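Local coordinates for pesticidal crystal protein Cry2Aa (Bacillus thuringiensis serovar kurstaki, PDB 1I5P) that promotes colloid-osmotic lysis of midgut epithelial cells in dipteran and lepidopteran larvae after binding to them, at residues 27-31 / 32-36; 107-110 / 111-115; 161-164 / 165-168. All coordinates share one frame; numbering follows the deposited sequence.

All three contacts are local ones, made between residues close in sequence, and they follow one another along the chain. Interaction 1, at the start of helix 31-44, stands apart: its centre is about 34 Å from that of interaction 2 and about 33 Å from that of interaction 3, and about 19 Å separates the nearest atoms in either case. Interactions 2 and 3 lie together in the helical N-terminal domain, their centres about 11 Å apart. There the first turns of helix 107-135 meet the connection between helices 145-160 and 170-193: T109 CG2 packs 3.9 Å from I166 CG1, and R112 NH1 comes within 3.2 Å of Q163 OE1.

Interaction 1: 27-31 / 32-36; sequences EHKSL and DTIQK
S30 and T33 meet through their hydroxyls at the start of helix 31-44, with OG of S30 3.0 Å from OG1 of T33 in a hydrogen bond that either could donate. S30 is the N-cap. Its OG is folded back between its own backbone N and carbonyl carbon (chi1 68°), which turns the hydroxyl over the first helical turn. T33 answers with OG1 anti to its carbonyl carbon (chi1 -66°), and the same rotation puts CG2 anti to the backbone N, facing K29. A water closes a small ring on the polar side, accepting from S30 N at 3.2 Å and lying 2.8 Å from T33 OG1. Behind the cap, the backbone bonds of the helix begin with I34 N to S30 O, followed by Q35 N to L31 O at 2.7 Å.

The nonpolar half of the contact belongs to K29. Its methylenes cross the T33 side chain at about a right angle, CG resting 3.7 Å from T33 CG2, and then slant past I34, with CD 3.8 Å from I34 CG1. The chain bends beyond CD, and the ammonium group forms salt bridges with D420 and E37. I34 also lays CG1 against the S30 carbonyl, 3.5 Å from O. The helix that begins here lies on helix 53-65 through L31 on F60, I34 on S59 and K63, and Q35 on T56.

The two sides of T33 thus do different work: the hydroxyl is engaged by the N-cap serine and a water, and the methyl is packed by a lysine stem. K29, aliphatic near its backbone and charged at its far end, joins the helix start to E37 further along the same helix and to D420 in a loop, and those carboxylates probably favour its protonated form.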
loop_
_atom_site.group_PDB
_atom_site.type_symbol
_atom_site.label_atom_id
_atom_site.label_comp_id
_atom_site.label_asym_id
_atom_site.label_seq_id
_atom_site.Cartn_x
_atom_site.Cartn_y
_atom_site.Cartn_z
ATOM N N GLU A 27 0.021 -4.277 -14.905
ATOM C CA GLU A 27 0.056 -5.646 -15.405
ATOM C C GLU A 27 0.565 -5.720 -16.850
ATOM O O GLU A 27 1.190 -6.703 -17.240
ATOM C CB GLU A 27 -1.340 -6.280 -15.325
ATOM C CG GLU A 27 -1.860 -6.581 -13.918
ATOM C CD GLU A 27 -2.196 -5.336 -13.106
ATOM O OE1 GLU A 27 -2.608 -4.316 -13.696
ATOM O OE2 GLU A 27 -2.062 -5.385 -11.863
ATOM N N HIS A 28 0.311 -4.675 -17.633
ATOM C CA HIS A 28 0.723 -4.648 -19.037
ATOM C C HIS A 28 2.152 -4.168 -19.237
ATOM O O HIS A 28 2.684 -4.212 -20.345
ATOM C CB HIS A 28 -0.235 -3.763 -19.840
ATOM C CG HIS A 28 -1.600 -4.355 -20.014
ATOM N ND1 HIS A 28 -2.715 -3.593 -20.292
ATOM C CD2 HIS A 28 -2.025 -5.641 -19.973
ATOM C CE1 HIS A 28 -3.767 -4.384 -20.414
ATOM N NE2 HIS A 28 -3.376 -5.631 -20.226
ATOM N N LYS A 29 2.765 -3.713 -18.154
ATOM C CA LYS A 29 4.129 -3.212 -18.190
ATOM C C LYS A 29 5.146 -4.329 -18.007
ATOM O O LYS A 29 4.920 -5.257 -17.234
ATOM C CB LYS A 29 4.326 -2.181 -17.076
ATOM C CG LYS A 29 4.641 -0.788 -17.557
ATOM C CD LYS A 29 4.789 0.164 -16.378
ATOM C CE LYS A 29 3.725 1.243 -16.415
ATOM N NZ LYS A 29 3.859 2.202 -15.282
ATOM N N SER A 30 6.263 -4.238 -18.722
ATOM C CA SER A 30 7.330 -5.228 -18.596
ATOM C C SER A 30 8.140 -4.855 -17.358
ATOM O O SER A 30 8.090 -3.714 -16.896
ATOM C CB SER A 30 8.248 -5.189 -19.812
ATOM O OG SER A 30 8.978 -3.975 -19.839
ATOM N N LEU A 31 8.897 -5.806 -16.829
ATOM C CA LEU A 31 9.702 -5.535 -15.650
ATOM C C LEU A 31 10.790 -4.509 -15.986
ATOM O O LEU A 31 11.111 -3.648 -15.169
ATOM C CB LEU A 31 10.327 -6.831 -15.129
ATOM C CG LEU A 31 10.951 -6.757 -13.732
ATOM C CD1 LEU A 31 9.912 -6.280 -12.716
ATOM C CD2 LEU A 31 11.485 -8.126 -13.343
ATOM N N ASP A 32 11.350 -4.595 -17.188
ATOM C CA ASP A 32 12.385 -3.648 -17.595
ATOM C C ASP A 32 11.855 -2.223 -17.562
ATOM O O ASP A 32 12.541 -1.305 -17.123
ATOM C CB ASP A 32 12.887 -3.948 -19.005
ATOM C CG ASP A 32 13.904 -2.932 -19.475
ATOM O OD1 ASP A 32 15.017 -2.909 -18.900
ATOM O OD2 ASP A 32 13.591 -2.149 -20.399
ATOM N N THR A 33 10.633 -2.035 -18.046
ATOM C CA THR A 33 10.022 -0.708 -18.051
ATOM C C THR A 33 9.825 -0.233 -16.610
ATOM O O THR A 33 10.111 0.915 -16.272
ATOM C CB THR A 33 8.654 -0.729 -18.770
ATOM O OG1 THR A 33 8.853 -1.017 -20.160
ATOM C CG2 THR A 33 7.937 0.619 -18.618
ATOM N N ILE A 34 9.332 -1.126 -15.763
ATOM C CA ILE A 34 9.102 -0.798 -14.363
ATOM C C ILE A 34 10.417 -0.460 -13.664
ATOM O O ILE A 34 10.494 0.499 -12.894
ATOM C CB ILE A 34 8.413 -1.970 -13.646
ATOM C CG1 ILE A 34 6.944 -2.030 -14.081
ATOM C CG2 ILE A 34 8.552 -1.827 -12.135
ATOM C CD1 ILE A 34 6.271 -3.356 -13.785
ATOM N N GLN A 35 11.450 -1.249 -13.935
ATOM C CA GLN A 35 12.755 -1.003 -13.337
ATOM C C GLN A 35 13.264 0.383 -13.760
ATOM O O GLN A 35 13.800 1.131 -12.936
ATOM C CB GLN A 35 13.728 -2.113 -13.755
ATOM C CG GLN A 35 15.119 -2.037 -13.145
ATOM C CD GLN A 35 15.780 -3.402 -13.072
ATOM O OE1 GLN A 35 15.623 -4.224 -13.975
ATOM N NE2 GLN A 35 16.522 -3.652 -11.996
ATOM N N LYS A 36 13.086 0.734 -15.034
ATOM C CA LYS A 36 13.512 2.048 -15.528
ATOM C C LYS A 36 12.731 3.176 -14.868
ATOM O O LYS A 36 13.291 4.223 -14.558
ATOM C CB LYS A 36 13.316 2.167 -17.043
ATOM C CG LYS A 36 14.252 1.326 -17.883
ATOM C CD LYS A 36 14.129 1.697 -19.357
ATOM C CE LYS A 36 14.827 0.673 -20.244
ATOM N NZ LYS A 36 16.233 0.418 -19.827
HETATM O O HOH W 1 6.348 -1.918 -20.975
#

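Interaction 2: 107-110 / 111-115; sequences TDTL and ARVNA
A111 opens the second half of this continuous helical stretch by hydrogen bonding through its N to T107 O at 3.1 Å, and its methyl lies beyond the same oxygen, CB 3.6 Å from T107 O. R112 repeats the pattern one residue on, its N bonded to D108 O. From there the arginine chain leads away from the preceding turn: CG is anti to the backbone N (chi1 -176°), a bend at chi2 (53°) follows, and NE reaches a salt bridge with E116, one turn further along the same helix.

V113 makes the shortest of the four bonds joining the segments, its N 2.7 Å from T109 O and nearly in line with that C=O. Its CG2 lies 3.3 Å from the same oxygen and 3.9 Å from T109 CG2, the two side chains slanting across one another. These regular i to i+4 links mark the first turns of helix 107-135, part of the helical bundle that forms the N-terminal domain of delta-endotoxins. On the buried side of the helix, V113 touches L173 and L176 of helix 170-193, while T109 turns its hydroxyl back to N106.

N114 bonds through its N to L110 O at 2.9 Å. Its side chain runs alongside that of L110, both pointing the same way, with ND2 3.7 Å from L110 CD1. L110 reaches L94 and R95 of helix 88-101, and N114 meets Q91 of that helix.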
loop_
_atom_site.group_PDB
_atom_site.type_symbol
_atom_site.label_atom_id
_atom_site.label_comp_id
_atom_site.label_asym_id
_atom_site.label_seq_id
_atom_site.Cartn_x
_atom_site.Cartn_y
_atom_site.Cartn_z
ATOM N N THR A 107 31.105 -1.177 13.689
ATOM C CA THR A 107 32.029 -1.774 12.735
ATOM C C THR A 107 31.940 -3.298 12.626
ATOM O O THR A 107 32.075 -3.849 11.535
ATOM C CB THR A 107 33.481 -1.373 13.065
ATOM O OG1 THR A 107 34.297 -1.533 11.899
ATOM C CG2 THR A 107 34.032 -2.236 14.190
ATOM N N ASP A 108 31.715 -3.978 13.748
ATOM C CA ASP A 108 31.623 -5.440 13.752
ATOM C C ASP A 108 30.416 -5.966 12.975
ATOM O O ASP A 108 30.546 -6.880 12.165
ATOM C CB ASP A 108 31.564 -5.968 15.191
ATOM C CG ASP A 108 32.917 -5.937 15.886
ATOM O OD1 ASP A 108 32.962 -6.205 17.106
ATOM O OD2 ASP A 108 33.933 -5.652 15.211
ATOM N N THR A 109 29.244 -5.400 13.231
ATOM C CA THR A 109 28.044 -5.842 12.540
ATOM C C THR A 109 28.153 -5.523 11.053
ATOM O O THR A 109 27.781 -6.337 10.211
ATOM C CB THR A 109 26.787 -5.170 13.117
ATOM O OG1 THR A 109 26.747 -5.384 14.533
ATOM C CG2 THR A 109 25.528 -5.764 12.490
ATOM N N LEU A 110 28.670 -4.340 10.737
ATOM C CA LEU A 110 28.834 -3.937 9.347
ATOM C C LEU A 110 29.615 -5.006 8.596
ATOM O O LEU A 110 29.186 -5.495 7.550
ATOM C CB LEU A 110 29.592 -2.613 9.262
ATOM C CG LEU A 110 29.945 -2.136 7.851
ATOM C CD1 LEU A 110 28.678 -1.895 7.047
ATOM C CD2 LEU A 110 30.758 -0.860 7.940
ATOM N N ALA A 111 30.771 -5.368 9.141
ATOM C CA ALA A 111 31.619 -6.375 8.524
ATOM C C ALA A 111 30.877 -7.699 8.350
ATOM O O ALA A 111 30.902 -8.290 7.279
ATOM C CB ALA A 111 32.875 -6.581 9.364
ATOM N N ARG A 112 30.209 -8.163 9.400
ATOM C CA ARG A 112 29.482 -9.427 9.318
ATOM C C ARG A 112 28.348 -9.379 8.299
ATOM O O ARG A 112 28.162 -10.314 7.518
ATOM C CB ARG A 112 28.923 -9.820 10.689
ATOM C CG ARG A 112 28.236 -11.183 10.691
ATOM C CD ARG A 112 29.155 -12.252 10.107
ATOM N NE ARG A 112 28.546 -13.580 10.109
ATOM C CZ ARG A 112 28.297 -14.289 11.206
ATOM N NH1 ARG A 112 28.604 -13.803 12.402
ATOM N NH2 ARG A 112 27.739 -15.491 11.107
ATOM N N VAL A 113 27.581 -8.293 8.319
ATOM C CA VAL A 113 26.478 -8.124 7.382
ATOM C C VAL A 113 27.020 -8.221 5.961
ATOM O O VAL A 113 26.471 -8.942 5.126
ATOM C CB VAL A 113 25.787 -6.753 7.571
ATOM C CG1 VAL A 113 25.014 -6.372 6.312
ATOM C CG2 VAL A 113 24.849 -6.811 8.768
ATOM N N ASN A 114 28.101 -7.499 5.690
ATOM C CA ASN A 114 28.710 -7.519 4.362
ATOM C C ASN A 114 29.166 -8.909 3.935
ATOM O O ASN A 114 29.056 -9.266 2.766
ATOM C CB ASN A 114 29.899 -6.570 4.307
ATOM C CG ASN A 114 29.496 -5.156 3.990
ATOM O OD1 ASN A 114 28.612 -4.922 3.171
ATOM N ND2 ASN A 114 30.162 -4.196 4.619
ATOM N N ALA A 115 29.681 -9.686 4.881
ATOM C CA ALA A 115 30.131 -11.040 4.575
ATOM C C ALA A 115 28.914 -11.907 4.275
ATOM O O ALA A 115 28.948 -12.769 3.391
ATOM C CB ALA A 115 30.923 -11.616 5.759
#

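Interaction 3: 161-164 / 165-168; sequences LPQF and QIQG
Q165 folds back over P162 just beyond the short 3-10 turn at 161-163. Its N donates to P162 O at 2.9 Å, but the bond is bent: the N-H...O angle is 147° and the donor stands well above the carbonyl plane. With CG anti to its own carbonyl carbon (chi1 -52°) and the chain extended beyond it, the glutamine carries its amide back along the turn until NE2 lies 3.3 Å from P162 CA and 4.1 Å from P162 CB. I166 packs its CG1 3.4 Å from Q163 O, and CD1 slants past the Q163 amide, 3.9 Å from OE1.

One residue earlier, F164 N bonds to L161 O at 2.8 Å, the i to i+3 link of the 3-10 turn. Farther out, the F164 side chain packs on L176 and F177 of helix 170-193 and on L117 of helix 107-135, while Q165 touches F177 and Y222. The segment thereby joins three helices of the N-terminal bundle.

A bent i to i+3 bond from above the P162 carbonyl plane thus spans the halves, Q165 O is held by the Q170 side chain, and Q165 and I166 otherwise meet the turn by van der Waals contacts.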
loop_
_atom_site.group_PDB
_atom_site.type_symbol
_atom_site.label_atom_id
_atom_site.label_comp_id
_atom_site.label_asym_id
_atom_site.label_seq_id
_atom_site.Cartn_x
_atom_site.Cartn_y
_atom_site.Cartn_z
ATOM N N LEU A 161 20.075 -15.627 7.554
ATOM C CA LEU A 161 19.036 -14.654 7.901
ATOM C C LEU A 161 19.181 -14.003 9.283
ATOM O O LEU A 161 19.054 -12.782 9.410
ATOM C CB LEU A 161 17.643 -15.287 7.771
ATOM C CG LEU A 161 17.120 -15.755 6.396
ATOM C CD1 LEU A 161 15.776 -15.104 6.138
ATOM C CD2 LEU A 161 18.094 -15.416 5.268
ATOM N N PRO A 162 19.450 -14.802 10.330
ATOM C CA PRO A 162 19.596 -14.240 11.674
ATOM C C PRO A 162 20.592 -13.099 11.755
ATOM O O PRO A 162 20.467 -12.215 12.603
ATOM C CB PRO A 162 20.008 -15.454 12.502
ATOM C CG PRO A 162 19.240 -16.556 11.836
ATOM C CD PRO A 162 19.543 -16.271 10.377
ATOM N N GLN A 163 21.574 -13.098 10.866
ATOM C CA GLN A 163 22.575 -12.044 10.879
ATOM C C GLN A 163 22.022 -10.693 10.456
ATOM O O GLN A 163 22.722 -9.686 10.518
ATOM C CB GLN A 163 23.748 -12.435 9.991
ATOM C CG GLN A 163 24.485 -13.649 10.518
ATOM C CD GLN A 163 24.849 -13.499 11.986
ATOM O OE1 GLN A 163 25.602 -12.598 12.363
ATOM N NE2 GLN A 163 24.314 -14.383 12.823
ATOM N N PHE A 164 20.769 -10.666 10.015
ATOM C CA PHE A 164 20.152 -9.406 9.622
ATOM C C PHE A 164 19.125 -9.029 10.676
ATOM O O PHE A 164 18.266 -8.178 10.446
ATOM C CB PHE A 164 19.477 -9.522 8.249
ATOM C CG PHE A 164 20.434 -9.845 7.137
ATOM C CD1 PHE A 164 20.534 -11.138 6.648
ATOM C CD2 PHE A 164 21.273 -8.865 6.618
ATOM C CE1 PHE A 164 21.458 -11.459 5.656
ATOM C CE2 PHE A 164 22.206 -9.174 5.624
ATOM C CZ PHE A 164 22.296 -10.476 5.147
ATOM N N GLN A 165 19.229 -9.667 11.840
ATOM C CA GLN A 165 18.311 -9.409 12.942
ATOM C C GLN A 165 19.070 -9.119 14.233
ATOM O O GLN A 165 18.570 -9.363 15.330
ATOM C CB GLN A 165 17.396 -10.612 13.150
ATOM C CG GLN A 165 16.684 -11.086 11.895
ATOM C CD GLN A 165 15.807 -12.289 12.174
ATOM O OE1 GLN A 165 14.586 -12.176 12.273
ATOM N NE2 GLN A 165 16.431 -13.450 12.317
ATOM N N ILE A 166 20.277 -8.586 14.092
ATOM C CA ILE A 166 21.133 -8.268 15.229
ATOM C C ILE A 166 20.493 -7.302 16.217
ATOM O O ILE A 166 20.084 -6.188 15.853
ATOM C CB ILE A 166 22.477 -7.666 14.752
ATOM C CG1 ILE A 166 23.126 -8.601 13.725
ATOM C CG2 ILE A 166 23.410 -7.454 15.944
ATOM C CD1 ILE A 166 23.382 -10.002 14.242
ATOM N N GLN A 167 20.409 -7.739 17.471
ATOM C CA GLN A 167 19.835 -6.924 18.528
ATOM C C GLN A 167 20.592 -5.603 18.557
ATOM O O GLN A 167 21.818 -5.578 18.441
ATOM C CB GLN A 167 19.965 -7.638 19.875
ATOM C CG GLN A 167 18.643 -7.788 20.606
ATOM C CD GLN A 167 18.345 -9.233 20.975
ATOM O OE1 GLN A 167 18.514 -9.641 22.127
ATOM N NE2 GLN A 167 17.904 -10.016 19.994
ATOM N N GLY A 168 19.854 -4.509 18.709
ATOM C CA GLY A 168 20.471 -3.197 18.724
ATOM C C GLY A 168 20.331 -2.514 17.374
ATOM O O GLY A 168 20.353 -1.286 17.282
#